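Local coordinates for protein RV0130 (Mycobacterium tuberculosis, PDB 2C2I) that probably catalyses the reversible hydration of trans-2-enoyl-CoA to (3R)-3-hydroxyacyl-CoA as a homodimeric hotdog-fold enzyme of fatty acid metabolism, at residues Thr3-Ser6 / Val7-Ala11; Val24-Thr27 / Gln28-Asn32; Leu70-Leu73 / Gln74-Tyr78; Glu116-Gly119 / Asn120-Gln124. All blocks are in the same frame, centred on the assembly; numbering follows the deposited sequence.

Along the chain the contacts follow in order, each closing before the next opens. Contacts 1 and 2 are starts of helices, contact 3 the C-terminal part of helix 70-75, and contact 4 the tip of the hairpin of strands 105-119 and 122-133. Contact 3 lies near the chain's centre and touches contact 1 through Tyr78 and contact 2 through Val24. Contact 1 also packs on contact 4, their centres about 12 Å apart. Contacts 2 and 4 reach the same antiparallel sheet far from each other, with centres about 35 Å apart. Together they span the hotdog fold, from near the catalytic His45, assigned by similarity, to the hairpin tip.

Contact 1. Residues Thr3-Ser6 / Val7-Ala11; sequences TFES and VADLA
Leu10 CD1 stands over the middle of one face of the Phe4 ring, and the two side chains cross at about a right angle. Leu10 CD1 is 3.8 Å from the centroid of the Phe4 ring and only 7° off its normal. This is a CH-pi contact. The leucine reaches it with CG anti to its own backbone N (chi1 -173°). Between these residues the chain turns from strand 3-4 into helix 7-12, and Ser6 is the N-cap. Ser6 OG stands between its backbone N and carbonyl carbon (chi1 73°) and accepts from Asp9 N at 3.2 Å. Ser6 O takes a bond from Leu10 N at 3.2 Å and a weak one from Asp9 N. Asp9 turns its carboxylate back over the cap. A water donates to Asp9 OD1 and lies 2.7 Å from Ser6 OG. A second water accepts from Glu5 N at 2.8 Å and donates to Asp9 OD2. Glu5 sends its own carboxylate away, to a salt bridge with Lys81. Leu10 continues inward onto Leu112 and Val115 of strand 105-119. The contact thus has an apolar side against the fold and a watered, polar side. Asp9 puts an acidic group at the start of the helix, where it would suit the helix dipole, and two waters bind its carboxylate.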
ATOM      1  N   THR A   3     -20.023  15.739  -4.818  1.00 29.73           N
ATOM      2  CA  THR A   3     -20.886  14.651  -4.356  1.00 28.52           C
ATOM      3  C   THR A   3     -21.504  13.986  -5.575  1.00 26.58           C
ATOM      4  O   THR A   3     -22.131  14.654  -6.399  1.00 26.75           O
ATOM      5  CB  THR A   3     -22.028  15.141  -3.420  1.00 29.69           C
ATOM      6  OG1 THR A   3     -21.477  15.646  -2.198  1.00 31.16           O
ATOM      7  CG2 THR A   3     -22.983  14.000  -3.079  1.00 30.14           C
ATOM      8  N   PHE A   4     -21.301  12.681  -5.698  1.00 23.87           N
ATOM      9  CA  PHE A   4     -21.993  11.905  -6.711  1.00 21.76           C
ATOM     10  C   PHE A   4     -23.246  11.372  -6.028  1.00 21.36           C
ATOM     11  O   PHE A   4     -23.153  10.613  -5.070  1.00 21.99           O
ATOM     12  CB  PHE A   4     -21.097  10.771  -7.226  1.00 20.31           C
ATOM     13  CG  PHE A   4     -19.917  11.258  -8.054  1.00 18.57           C
ATOM     14  CD1 PHE A   4     -20.056  11.500  -9.415  1.00 15.71           C
ATOM     15  CD2 PHE A   4     -18.670  11.482  -7.466  1.00 18.88           C
ATOM     16  CE1 PHE A   4     -18.977  11.961 -10.185  1.00 17.47           C
ATOM     17  CE2 PHE A   4     -17.589  11.943  -8.224  1.00 17.55           C
ATOM     18  CZ  PHE A   4     -17.740  12.186  -9.583  1.00 17.61           C
ATOM     19  N   GLU A   5     -24.415  11.746  -6.532  1.00 21.35           N
ATOM     20  CA  GLU A   5     -25.681  11.324  -5.915  1.00 21.33           C
ATOM     21  C   GLU A   5     -25.913   9.808  -5.938  1.00 20.32           C
ATOM     22  O   GLU A   5     -26.738   9.291  -5.174  1.00 19.93           O
ATOM     23  CB  GLU A   5     -26.873  12.081  -6.533  1.00 22.65           C
ATOM     24  CG  GLU A   5     -26.823  13.619  -6.372  1.00 27.04           C
ATOM     25  CD  GLU A   5     -26.842  14.085  -4.913  1.00 33.03           C
ATOM     26  OE1 GLU A   5     -27.524  13.438  -4.076  1.00 35.88           O
ATOM     27  OE2 GLU A   5     -26.181  15.107  -4.606  1.00 34.36           O
ATOM     28  N   SER A   6     -25.194   9.101  -6.816  1.00 18.17           N
ATOM     29  CA  SER A   6     -25.353   7.651  -6.995  1.00 16.91           C
ATOM     30  C   SER A   6     -24.210   7.104  -7.820  1.00 15.98           C
ATOM     31  O   SER A   6     -23.485   7.859  -8.430  1.00 14.35           O
ATOM     32  CB  SER A   6     -26.644   7.337  -7.760  1.00 16.63           C
ATOM     33  OG  SER A   6     -26.485   7.693  -9.130  1.00 16.99           O
ATOM     34  N   VAL A   7     -24.106   5.774  -7.883  1.00 16.31           N
ATOM     35  CA  VAL A   7     -23.056   5.110  -8.664  1.00 15.46           C
ATOM     36  C   VAL A   7     -23.300   5.238 -10.161  1.00 15.15           C
ATOM     37  O   VAL A   7     -22.362   5.213 -10.957  1.00 13.37           O
ATOM     38  CB  VAL A   7     -22.883   3.642  -8.258  1.00 16.07           C
ATOM     39  CG1 VAL A   7     -22.266   3.556  -6.855  1.00 16.74           C
ATOM     40  CG2 VAL A   7     -24.217   2.838  -8.360  1.00 17.43           C
ATOM     41  N   ALA A   8     -24.563   5.413 -10.545  1.00 14.94           N
ATOM     42  CA  ALA A   8     -24.882   5.770 -11.952  1.00 15.02           C
ATOM     43  C   ALA A   8     -24.267   7.121 -12.320  1.00 14.71           C
ATOM     44  O   ALA A   8     -23.801   7.346 -13.453  1.00 14.48           O
ATOM     45  CB  ALA A   8     -26.384   5.797 -12.150  1.00 15.23           C
ATOM     46  N   ASP A   9     -24.231   8.029 -11.353  1.00 14.03           N
ATOM     47  CA  ASP A   9     -23.726   9.373 -11.637  1.00 13.79           C
ATOM     48  C   ASP A   9     -22.220   9.312 -11.720  1.00 12.94           C
ATOM     49  O   ASP A   9     -21.607  10.039 -12.494  1.00 11.76           O
ATOM     50  CB  ASP A   9     -24.179  10.367 -10.583  1.00 13.91           C
ATOM     51  CG  ASP A   9     -25.674  10.689 -10.693  1.00 16.26           C
ATOM     52  OD1 ASP A   9     -26.345  10.123 -11.593  1.00 18.81           O
ATOM     53  OD2 ASP A   9     -26.162  11.510  -9.885  1.00 19.50           O
ATOM     54  N   LEU A  10     -21.636   8.431 -10.916  1.00 12.98           N
ATOM     55  CA  LEU A  10     -20.206   8.159 -10.980  1.00 13.42           C
ATOM     56  C   LEU A  10     -19.819   7.609 -12.379  1.00 12.90           C
ATOM     57  O   LEU A  10     -18.890   8.112 -13.035  1.00 12.60           O
ATOM     58  CB  LEU A  10     -19.815   7.174  -9.862  1.00 13.43           C
ATOM     59  CG  LEU A  10     -18.324   6.900  -9.666  1.00 13.79           C
ATOM     60  CD1 LEU A  10     -17.606   8.135  -9.160  1.00 13.25           C
ATOM     61  CD2 LEU A  10     -18.106   5.683  -8.769  1.00 14.57           C
ATOM     62  N   ALA A  11     -20.547   6.594 -12.832  1.00 13.46           N
ATOM     63  CA  ALA A  11     -20.341   6.005 -14.162  1.00 13.22           C
ATOM     64  C   ALA A  11     -20.388   7.058 -15.277  1.00 12.88           C
ATOM     65  O   ALA A  11     -19.571   7.027 -16.199  1.00 12.48           O
ATOM     66  CB  ALA A  11     -21.347   4.908 -14.417  1.00 14.96           C
TER
HETATM   67  O   HOH W   1     -24.368  13.343  -8.824  1.00 21.89           O
HETATM   68  O   HOH W   2     -28.571   8.652 -10.556  1.00 15.63           O

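Contact 2. Residues Val24-Thr27 / Gln28-Asn32; sequences VTIT and QEEVN
Glu30 folds back from the first turn of helix 28-38 onto Thr27, the N-cap residue, and the pair forms a capping box. The contact links the end of strand 17-25 to this helix. The Glu30 side chain can be followed outward. Glu30 CB lies 3.6 Å from Thr27 O. Glu30 CG stands anti to the carbonyl carbon (chi1 -66°) and passes 3.2 Å from Thr27 OG1. From there the chain runs extended, which carries the carboxylate past the threonine hydroxyl to the threonine's own backbone N. Glu30 CD is 3.6 Å from Thr27 OG1. At the tip, Glu30 OE1 accepts from Thr27 N at 3.1 Å. The bond is nearly straight at hydrogen (168°), but the N-H meets OE1 from above the carboxylate plane, 42° out of it. Glu30 OE2 takes a bond from a water that also donates to Thr25 O. In return, Thr27 OG1 accepts from Glu30 N at 3.2 Å. Thr27 O is bonded by Val31 N, which begins the regular helical pattern.

On the buried side, Ile26 CG2 meets Val31 CG2 at 4.0 Å, the two side chains crossing at about a right angle. Val31 also packs on His45 and His62, which are assigned to catalysis and substrate binding by similarity. Gln28 NE2 bonds to Asn32 OD1 and to His45 O, while Gln28 OE1 pairs with Thr59 OG1. The box satisfies the N-H of the cap residue and that of Glu30 in the first turn. These reciprocal bonds fix Glu30 against Thr27.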
ATOM      1  N   VAL A  24      -1.515  18.018   3.035  1.00 22.13           N
ATOM      2  CA  VAL A  24      -1.454  17.351   4.332  1.00 22.40           C
ATOM      3  C   VAL A  24       0.009  17.186   4.707  1.00 22.29           C
ATOM      4  O   VAL A  24       0.847  16.894   3.848  1.00 22.33           O
ATOM      5  CB  VAL A  24      -2.225  15.977   4.390  1.00 22.30           C
ATOM      6  CG1 VAL A  24      -3.623  16.077   3.775  1.00 22.33           C
ATOM      7  CG2 VAL A  24      -1.433  14.848   3.771  1.00 22.05           C
ATOM      8  N   THR A  25       0.316  17.402   5.981  1.00 23.27           N
ATOM      9  CA  THR A  25       1.693  17.295   6.463  1.00 23.39           C
ATOM     10  C   THR A  25       1.934  15.881   6.985  1.00 22.93           C
ATOM     11  O   THR A  25       1.164  15.382   7.809  1.00 23.60           O
ATOM     12  CB  THR A  25       1.990  18.347   7.557  1.00 24.44           C
ATOM     13  OG1 THR A  25       1.825  19.656   7.004  1.00 25.52           O
ATOM     14  CG2 THR A  25       3.425  18.190   8.110  1.00 24.54           C
ATOM     15  N   ILE A  26       2.988  15.242   6.482  1.00 22.11           N
ATOM     16  CA  ILE A  26       3.358  13.884   6.926  1.00 22.01           C
ATOM     17  C   ILE A  26       4.357  13.995   8.077  1.00 21.85           C
ATOM     18  O   ILE A  26       5.475  14.474   7.887  1.00 21.94           O
ATOM     19  CB  ILE A  26       3.915  13.033   5.749  1.00 21.44           C
ATOM     20  CG1 ILE A  26       2.868  12.877   4.627  1.00 22.60           C
ATOM     21  CG2 ILE A  26       4.388  11.647   6.214  1.00 22.40           C
ATOM     22  CD1 ILE A  26       1.417  12.629   5.109  1.00 25.71           C
ATOM     23  N   THR A  27       3.935  13.569   9.263  1.00 21.68           N
ATOM     24  CA  THR A  27       4.749  13.740  10.483  1.00 22.29           C
ATOM     25  C   THR A  27       5.548  12.501  10.863  1.00 21.89           C
ATOM     26  O   THR A  27       5.239  11.396  10.420  1.00 21.03           O
ATOM     27  CB  THR A  27       3.891  14.137  11.703  1.00 22.47           C
ATOM     28  OG1 THR A  27       2.993  13.077  12.057  1.00 23.26           O
ATOM     29  CG2 THR A  27       3.109  15.424  11.414  1.00 23.60           C
ATOM     30  N   GLN A  28       6.561  12.686  11.708  1.00 22.18           N
ATOM     31  CA  GLN A  28       7.334  11.555  12.219  1.00 21.89           C
ATOM     32  C   GLN A  28       6.442  10.627  13.056  1.00 22.05           C
ATOM     33  O   GLN A  28       6.578   9.403  12.988  1.00 22.11           O
ATOM     34  CB  GLN A  28       8.552  12.031  13.016  1.00 22.25           C
ATOM     35  CG  GLN A  28       9.472  10.891  13.407  1.00 22.36           C
ATOM     36  CD  GLN A  28      10.132  10.221  12.210  1.00 22.21           C
ATOM     37  OE1 GLN A  28      10.884  10.850  11.471  1.00 19.83           O
ATOM     38  NE2 GLN A  28       9.875   8.923  12.039  1.00 20.06           N
ATOM     39  N   GLU A  29       5.514  11.210  13.816  1.00 22.02           N
ATOM     40  CA  GLU A  29       4.560  10.431  14.614  1.00 22.69           C
ATOM     41  C   GLU A  29       3.765   9.471  13.728  1.00 21.46           C
ATOM     42  O   GLU A  29       3.545   8.328  14.098  1.00 20.92           O
ATOM     43  CB  GLU A  29       3.628  11.355  15.414  1.00 24.14           C
ATOM     44  CG  GLU A  29       2.168  10.906  15.514  1.00 30.06           C
ATOM     45  CD  GLU A  29       1.698  10.421  16.892  1.00 34.65           C
ATOM     46  OE1 GLU A  29       0.528  10.718  17.223  1.00 36.43           O
ATOM     47  OE2 GLU A  29       2.450   9.736  17.635  1.00 38.66           O
ATOM     48  N   GLU A  30       3.333   9.952  12.561  1.00 20.30           N
ATOM     49  CA  GLU A  30       2.567   9.109  11.637  1.00 19.45           C
ATOM     50  C   GLU A  30       3.438   8.021  11.051  1.00 17.56           C
ATOM     51  O   GLU A  30       2.972   6.886  10.863  1.00 17.60           O
ATOM     52  CB  GLU A  30       1.947   9.946  10.522  1.00 19.52           C
ATOM     53  CG  GLU A  30       0.879  10.906  11.031  1.00 22.38           C
ATOM     54  CD  GLU A  30       0.405  11.862   9.949  1.00 23.36           C
ATOM     55  OE1 GLU A  30       1.197  12.186   9.021  1.00 24.08           O
ATOM     56  OE2 GLU A  30      -0.774  12.264  10.021  1.00 26.11           O
ATOM     57  N   VAL A  31       4.685   8.368  10.752  1.00 16.59           N
ATOM     58  CA  VAL A  31       5.623   7.427  10.126  1.00 15.90           C
ATOM     59  C   VAL A  31       5.944   6.295  11.111  1.00 16.03           C
ATOM     60  O   VAL A  31       5.979   5.120  10.728  1.00 14.49           O
ATOM     61  CB  VAL A  31       6.895   8.128   9.597  1.00 15.95           C
ATOM     62  CG1 VAL A  31       7.926   7.110   9.090  1.00 15.22           C
ATOM     63  CG2 VAL A  31       6.552   9.091   8.463  1.00 16.88           C
ATOM     64  N   ASN A  32       6.145   6.670  12.379  1.00 16.62           N
ATOM     65  CA  ASN A  32       6.315   5.705  13.490  1.00 16.81           C
ATOM     66  C   ASN A  32       5.117   4.794  13.721  1.00 15.50           C
ATOM     67  O   ASN A  32       5.288   3.592  13.936  1.00 15.36           O
ATOM     68  CB  ASN A  32       6.645   6.452  14.785  1.00 18.18           C
ATOM     69  CG  ASN A  32       7.936   7.233  14.698  1.00 19.47           C
ATOM     70  OD1 ASN A  32       8.693   7.114  13.744  1.00 22.64           O
ATOM     71  ND2 ASN A  32       8.185   8.059  15.708  1.00 24.26           N
TER
HETATM   72  O   HOH W   3      -0.943  13.916   7.971  1.00 34.10           O

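Contact 3. Residues Leu70-Leu73 / Gln74-Tyr78; sequences LPRL and QHQMY
Leu73 and Gln74 lie in the C-terminal part of helix 70-75, the short helix that packs on the curved antiparallel sheet of the hotdog fold. Gln74 N donates to Leu70 O at 2.8 Å with an N-H...O angle of 162°. His75 N also bonds to Pro71 O. The next step is looser. Leu73 O accepts only weakly from Gln76 N at 3.2 Å, and Arg72 O takes a second weak bond from the same N. Beyond it, Gln74 O takes both Met77 N and Tyr78 N as the chain leaves toward strand 79-80.

Gln74 folds back across Leu70. With CG anti to the carbonyl carbon (chi1 -69°) and the rest extended, Gln74 CB and CG both pass 3.2 Å from Leu70 O. The amide end then reaches the leucine side chain and gives its NE2 to Thr129 OG1 of strand 122-133. This provides a hydroxyl acceptor for a buried amide N-H. Leu73 directs its branched end to Val24 and Ala108. Gln76 CB lies 3.3 Å from Leu73 O, and Gln76 CG 3.7 Å from Arg72 O. Gln76 OE1 accepts from Asp22 N of strand 17-25. On another flank, Pro71 and Arg72 pack on Phe64 and Thr38 of the second subunit, so this turn also borders the dimer interface. Met77, a selenomethionine, brings its CG 3.4 Å from Leu73 O, and Gln74 NE2 stops 3.6 Å from Leu70 CG.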
ATOM      1  N   LEU A  70      -4.146   7.449  -0.204  1.00  9.29           N
ATOM      2  CA  LEU A  70      -5.131   7.665  -1.275  1.00  9.76           C
ATOM      3  C   LEU A  70      -6.579   7.805  -0.785  1.00 10.26           C
ATOM      4  O   LEU A  70      -7.287   8.733  -1.199  1.00 10.72           O
ATOM      5  CB  LEU A  70      -5.003   6.610  -2.397  1.00  9.53           C
ATOM      6  CG  LEU A  70      -4.266   7.052  -3.659  1.00  9.24           C
ATOM      7  CD1 LEU A  70      -2.879   7.657  -3.307  1.00 11.56           C
ATOM      8  CD2 LEU A  70      -4.179   5.856  -4.630  1.00 10.41           C
ATOM      9  N   PRO A  71      -7.048   6.876   0.071  1.00 10.12           N
ATOM     10  CA  PRO A  71      -8.406   7.045   0.620  1.00 10.98           C
ATOM     11  C   PRO A  71      -8.672   8.391   1.322  1.00 11.70           C
ATOM     12  O   PRO A  71      -9.665   9.056   1.007  1.00 11.86           O
ATOM     13  CB  PRO A  71      -8.549   5.850   1.582  1.00 10.07           C
ATOM     14  CG  PRO A  71      -7.614   4.773   0.944  1.00 10.30           C
ATOM     15  CD  PRO A  71      -6.432   5.598   0.499  1.00  9.67           C
ATOM     16  N   ARG A  72      -7.806   8.800   2.242  1.00 11.95           N
ATOM     17  CA  ARG A  72      -7.999  10.097   2.931  1.00 13.95           C
ATOM     18  C   ARG A  72      -8.042  11.247   1.921  1.00 13.35           C
ATOM     19  O   ARG A  72      -8.897  12.123   2.002  1.00 14.41           O
ATOM     20  CB  ARG A  72      -6.879  10.366   3.942  1.00 13.78           C
ATOM     21  CG  ARG A  72      -6.880  11.773   4.518  1.00 16.93           C
ATOM     22  CD  ARG A  72      -5.752  11.973   5.511  1.00 20.92           C
ATOM     23  NE  ARG A  72      -5.886  13.259   6.183  1.00 28.97           N
ATOM     24  CZ  ARG A  72      -4.899  13.877   6.822  1.00 31.81           C
ATOM     25  NH1 ARG A  72      -3.695  13.324   6.890  1.00 32.24           N
ATOM     26  NH2 ARG A  72      -5.122  15.060   7.390  1.00 34.51           N
ATOM     27  N   LEU A  73      -7.099  11.241   0.992  1.00 13.06           N
ATOM     28  CA  LEU A  73      -6.950  12.371   0.063  1.00 13.75           C
ATOM     29  C   LEU A  73      -8.120  12.433  -0.929  1.00 14.12           C
ATOM     30  O   LEU A  73      -8.641  13.521  -1.236  1.00 15.64           O
ATOM     31  CB  LEU A  73      -5.580  12.315  -0.610  1.00 13.08           C
ATOM     32  CG  LEU A  73      -4.345  12.407   0.322  1.00 14.75           C
ATOM     33  CD1 LEU A  73      -3.052  12.346  -0.469  1.00 14.67           C
ATOM     34  CD2 LEU A  73      -4.351  13.656   1.169  1.00 18.67           C
ATOM     35  N   GLN A  74      -8.545  11.270  -1.408  1.00 13.82           N
ATOM     36  CA  GLN A  74      -9.706  11.165  -2.310  1.00 14.29           C
ATOM     37  C   GLN A  74     -11.021  11.526  -1.596  1.00 15.26           C
ATOM     38  O   GLN A  74     -11.894  12.124  -2.196  1.00 14.09           O
ATOM     39  CB  GLN A  74      -9.764   9.782  -2.961  1.00 13.34           C
ATOM     40  CG  GLN A  74      -8.618   9.575  -3.966  1.00 12.71           C
ATOM     41  CD  GLN A  74      -8.414   8.129  -4.382  1.00 14.09           C
ATOM     42  OE1 GLN A  74      -9.128   7.233  -3.940  1.00 12.57           O
ATOM     43  NE2 GLN A  74      -7.414   7.898  -5.231  1.00 12.61           N
ATOM     44  N   HIS A  75     -11.114  11.234  -0.297  1.00 16.59           N
ATOM     45  CA  HIS A  75     -12.296  11.622   0.502  1.00 18.69           C
ATOM     46  C   HIS A  75     -12.458  13.151   0.579  1.00 19.05           C
ATOM     47  O   HIS A  75     -13.586  13.656   0.658  1.00 19.83           O
ATOM     48  CB  HIS A  75     -12.211  11.006   1.906  1.00 19.52           C
ATOM     49  CG  HIS A  75     -13.426  11.233   2.752  1.00 24.37           C
ATOM     50  ND1 HIS A  75     -14.549  10.437   2.668  1.00 28.93           N
ATOM     51  CD2 HIS A  75     -13.687  12.148   3.717  1.00 28.75           C
ATOM     52  CE1 HIS A  75     -15.452  10.852   3.538  1.00 29.96           C
ATOM     53  NE2 HIS A  75     -14.957  11.891   4.185  1.00 31.18           N
ATOM     54  N   GLN A  76     -11.335  13.874   0.521  1.00 18.90           N
ATOM     55  CA  GLN A  76     -11.314  15.332   0.453  1.00 19.89           C
ATOM     56  C   GLN A  76     -11.825  15.840  -0.904  1.00 20.47           C
ATOM     57  O   GLN A  76     -12.249  17.001  -1.014  1.00 20.24           O
ATOM     58  CB  GLN A  76      -9.898  15.882   0.695  1.00 20.38           C
ATOM     59  CG  GLN A  76      -9.407  15.764   2.140  1.00 21.31           C
ATOM     60  CD  GLN A  76      -8.024  16.344   2.351  1.00 21.16           C
ATOM     61  OE1 GLN A  76      -7.435  16.937   1.446  1.00 24.78           O
ATOM     62  NE2 GLN A  76      -7.503  16.190   3.552  1.00 26.00           N
HETATM   63  N   MSE A  77     -11.791  14.972  -1.916  1.00 19.28           N
HETATM   64  CA  MSE A  77     -12.183  15.342  -3.290  1.00 20.64           C
HETATM   65  C   MSE A  77     -13.644  15.084  -3.644  1.00 21.22           C
HETATM   66  O   MSE A  77     -14.269  15.902  -4.316  1.00 22.14           O
HETATM   67  CB  MSE A  77     -11.318  14.590  -4.297  1.00 20.13           C
HETATM   68  CG  MSE A  77      -9.831  14.788  -4.133  1.00 19.91           C
HETATM   69 SE   MSE A  77      -8.970  13.683  -5.468  1.00 19.89          SE
HETATM   70  CE  MSE A  77      -7.264  13.508  -4.717  1.00 20.19           C
ATOM     71  N   TYR A  78     -14.171  13.924  -3.255  1.00 21.08           N
ATOM     72  CA  TYR A  78     -15.532  13.511  -3.658  1.00 21.94           C
ATOM     73  C   TYR A  78     -16.069  12.476  -2.708  1.00 21.83           C
ATOM     74  O   TYR A  78     -15.308  11.846  -1.960  1.00 20.93           O
ATOM     75  CB  TYR A  78     -15.579  12.954  -5.098  1.00 21.62           C
ATOM     76  CG  TYR A  78     -14.691  11.751  -5.330  1.00 22.21           C
ATOM     77  CD1 TYR A  78     -15.198  10.451  -5.278  1.00 21.49           C
ATOM     78  CD2 TYR A  78     -13.340  11.918  -5.583  1.00 21.36           C
ATOM     79  CE1 TYR A  78     -14.355   9.346  -5.478  1.00 23.27           C
ATOM     80  CE2 TYR A  78     -12.497  10.833  -5.776  1.00 22.93           C
ATOM     81  CZ  TYR A  78     -12.999   9.563  -5.722  1.00 22.46           C
ATOM     82  OH  TYR A  78     -12.121   8.516  -5.935  1.00 24.69           O
TER

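Contact 4. Residues Glu116-Gly119 / Asn120-Gln124; sequences EDLG and NGTVQ
This is the tip of the beta hairpin of strands 105-119 and 122-133, closed by a type I' turn from Gly119 to Thr122. Glu116 and Gln124 are an antiparallel hydrogen-bonded pair, with bonds of 2.8 Å from Glu116 N to Gln124 O and from Gln124 N to Glu116 O. Nearer the turn, Leu118 N donates to Thr122 O at 2.9 Å. Leu118 and Gly119 together face Thr122 in a classic beta bulge. Thr122 N returns a longer bond to Gly119 O, coming from above the carbonyl plane.

Asp117 bends inward to form an Asx turn. Asp117 OD1 accepts from Gly119 N at 2.9 Å, and a water that donates to the same OD1 accepts from Gly121 N. Leu118 points toward the partner strand, and its side chain crosses those of Thr122 and Gln124 obliquely. Leu118 CD1 lies 4.0 Å from Thr122 CG2 and 3.6 Å from Gln124 OE1. Gln124 OE1 accepts from Arg148 NE, while a water links Gln124 NE2 to Glu116 OE1. A bend at chi2 (146°) turns the Gln124 amide to these partners, and it is held at both ends.

By similarity, Gln124 and Arg148 bind substrate in the site shared with the homodimeric partner. The bonds to OE1 and NE2 should limit rotation of the Gln124 amide, and the one to Arg148 ties the two substrate-site residues together.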
ATOM      1  N   GLU A 116     -16.991   0.202 -13.669  1.00 12.95           N
ATOM      2  CA  GLU A 116     -17.582  -1.060 -14.077  1.00 14.60           C
ATOM      3  C   GLU A 116     -18.688  -1.439 -13.091  1.00 14.65           C
ATOM      4  O   GLU A 116     -18.455  -1.532 -11.882  1.00 13.84           O
ATOM      5  CB  GLU A 116     -16.519  -2.148 -14.114  1.00 14.87           C
ATOM      6  CG  GLU A 116     -17.051  -3.502 -14.594  1.00 15.57           C
ATOM      7  CD  GLU A 116     -15.968  -4.570 -14.684  1.00 18.83           C
ATOM      8  OE1 GLU A 116     -14.776  -4.290 -14.377  1.00 20.34           O
ATOM      9  OE2 GLU A 116     -16.315  -5.709 -15.080  1.00 23.33           O
ATOM     10  N   ASP A 117     -19.891  -1.656 -13.615  1.00 15.15           N
ATOM     11  CA  ASP A 117     -21.004  -2.097 -12.794  1.00 16.49           C
ATOM     12  C   ASP A 117     -20.851  -3.606 -12.592  1.00 17.45           C
ATOM     13  O   ASP A 117     -20.686  -4.367 -13.553  1.00 16.02           O
ATOM     14  CB  ASP A 117     -22.314  -1.701 -13.489  1.00 17.17           C
ATOM     15  CG  ASP A 117     -23.566  -2.178 -12.775  1.00 19.00           C
ATOM     16  OD1 ASP A 117     -23.495  -2.764 -11.675  1.00 17.74           O
ATOM     17  OD2 ASP A 117     -24.657  -1.966 -13.357  1.00 19.36           O
ATOM     18  N   LEU A 118     -20.859  -4.025 -11.329  1.00 18.66           N
ATOM     19  CA  LEU A 118     -20.628  -5.426 -10.988  1.00 21.85           C
ATOM     20  C   LEU A 118     -21.932  -6.147 -10.694  1.00 23.93           C
ATOM     21  O   LEU A 118     -21.941  -7.378 -10.576  1.00 25.16           O
ATOM     22  CB  LEU A 118     -19.682  -5.555  -9.788  1.00 20.70           C
ATOM     23  CG  LEU A 118     -18.246  -5.062 -10.005  1.00 22.57           C
ATOM     24  CD1 LEU A 118     -17.411  -5.451  -8.796  1.00 21.65           C
ATOM     25  CD2 LEU A 118     -17.639  -5.632 -11.272  1.00 21.35           C
ATOM     26  N   GLY A 119     -23.004  -5.369 -10.612  1.00 25.92           N
ATOM     27  CA  GLY A 119     -24.312  -5.839 -10.173  1.00 29.58           C
ATOM     28  C   GLY A 119     -24.593  -5.388  -8.739  1.00 31.38           C
ATOM     29  O   GLY A 119     -23.669  -5.257  -7.934  1.00 31.71           O
ATOM     30  N   ASN A 120     -25.931  -5.202  -8.380  1.00 33.25           N
ATOM     31  CA  ASN A 120     -26.457  -5.094  -6.996  1.00 34.21           C
ATOM     32  C   ASN A 120     -26.356  -3.707  -6.351  1.00 33.63           C
ATOM     33  O   ASN A 120     -26.403  -3.589  -5.120  1.00 34.50           O
ATOM     34  CB  ASN A 120     -25.830  -6.132  -6.034  1.00 34.95           C
ATOM     35  CG  ASN A 120     -25.391  -7.429  -6.724  1.00 36.51           C
ATOM     36  OD1 ASN A 120     -24.594  -8.190  -6.165  1.00 39.21           O
ATOM     37  ND2 ASN A 120     -25.907  -7.690  -7.921  1.00 39.84           N
ATOM     38  N   GLY A 121     -25.972  -2.560  -7.240  1.00 32.39           N
ATOM     39  CA  GLY A 121     -25.560  -1.254  -6.728  1.00 30.65           C
ATOM     40  C   GLY A 121     -24.069  -1.177  -6.427  1.00 29.34           C
ATOM     41  O   GLY A 121     -23.562  -0.096  -6.059  1.00 28.97           O
ATOM     42  N   THR A 122     -23.376  -2.315  -6.581  1.00 27.80           N
ATOM     43  CA  THR A 122     -21.915  -2.414  -6.435  1.00 25.73           C
ATOM     44  C   THR A 122     -21.185  -2.096  -7.748  1.00 23.40           C
ATOM     45  O   THR A 122     -21.363  -2.780  -8.771  1.00 22.25           O
ATOM     46  CB  THR A 122     -21.506  -3.823  -5.957  1.00 26.72           C
ATOM     47  OG1 THR A 122     -21.947  -4.010  -4.599  1.00 27.70           O
ATOM     48  CG2 THR A 122     -19.988  -4.040  -6.047  1.00 26.88           C
ATOM     49  N   VAL A 123     -20.373  -1.049  -7.706  1.00 20.47           N
ATOM     50  CA  VAL A 123     -19.600  -0.645  -8.883  1.00 18.40           C
ATOM     51  C   VAL A 123     -18.117  -0.533  -8.520  1.00 15.86           C
ATOM     52  O   VAL A 123     -17.776  -0.355  -7.362  1.00 16.13           O
ATOM     53  CB  VAL A 123     -20.115   0.656  -9.529  1.00 18.46           C
ATOM     54  CG1 VAL A 123     -21.640   0.588  -9.774  1.00 19.17           C
ATOM     55  CG2 VAL A 123     -19.756   1.870  -8.698  1.00 19.61           C
ATOM     56  N   GLN A 124     -17.260  -0.677  -9.519  1.00 13.10           N
ATOM     57  CA  GLN A 124     -15.826  -0.643  -9.316  1.00 12.16           C
ATOM     58  C   GLN A 124     -15.267   0.500 -10.135  1.00 11.21           C
ATOM     59  O   GLN A 124     -15.416   0.497 -11.350  1.00 11.51           O
ATOM     60  CB  GLN A 124     -15.268  -1.951  -9.855  1.00 12.41           C
ATOM     61  CG  GLN A 124     -13.877  -2.258  -9.484  1.00 13.46           C
ATOM     62  CD  GLN A 124     -13.726  -3.753  -9.305  1.00 15.79           C
ATOM     63  OE1 GLN A 124     -14.041  -4.300  -8.238  1.00 19.41           O
ATOM     64  NE2 GLN A 124     -13.269  -4.426 -10.344  1.00 14.98           N
TER
HETATM   65  O   HOH W   4     -13.152  -2.911 -12.735  1.00 15.70           O
HETATM   66  O   HOH W   5     -25.385  -2.648  -9.836  1.00 24.00           O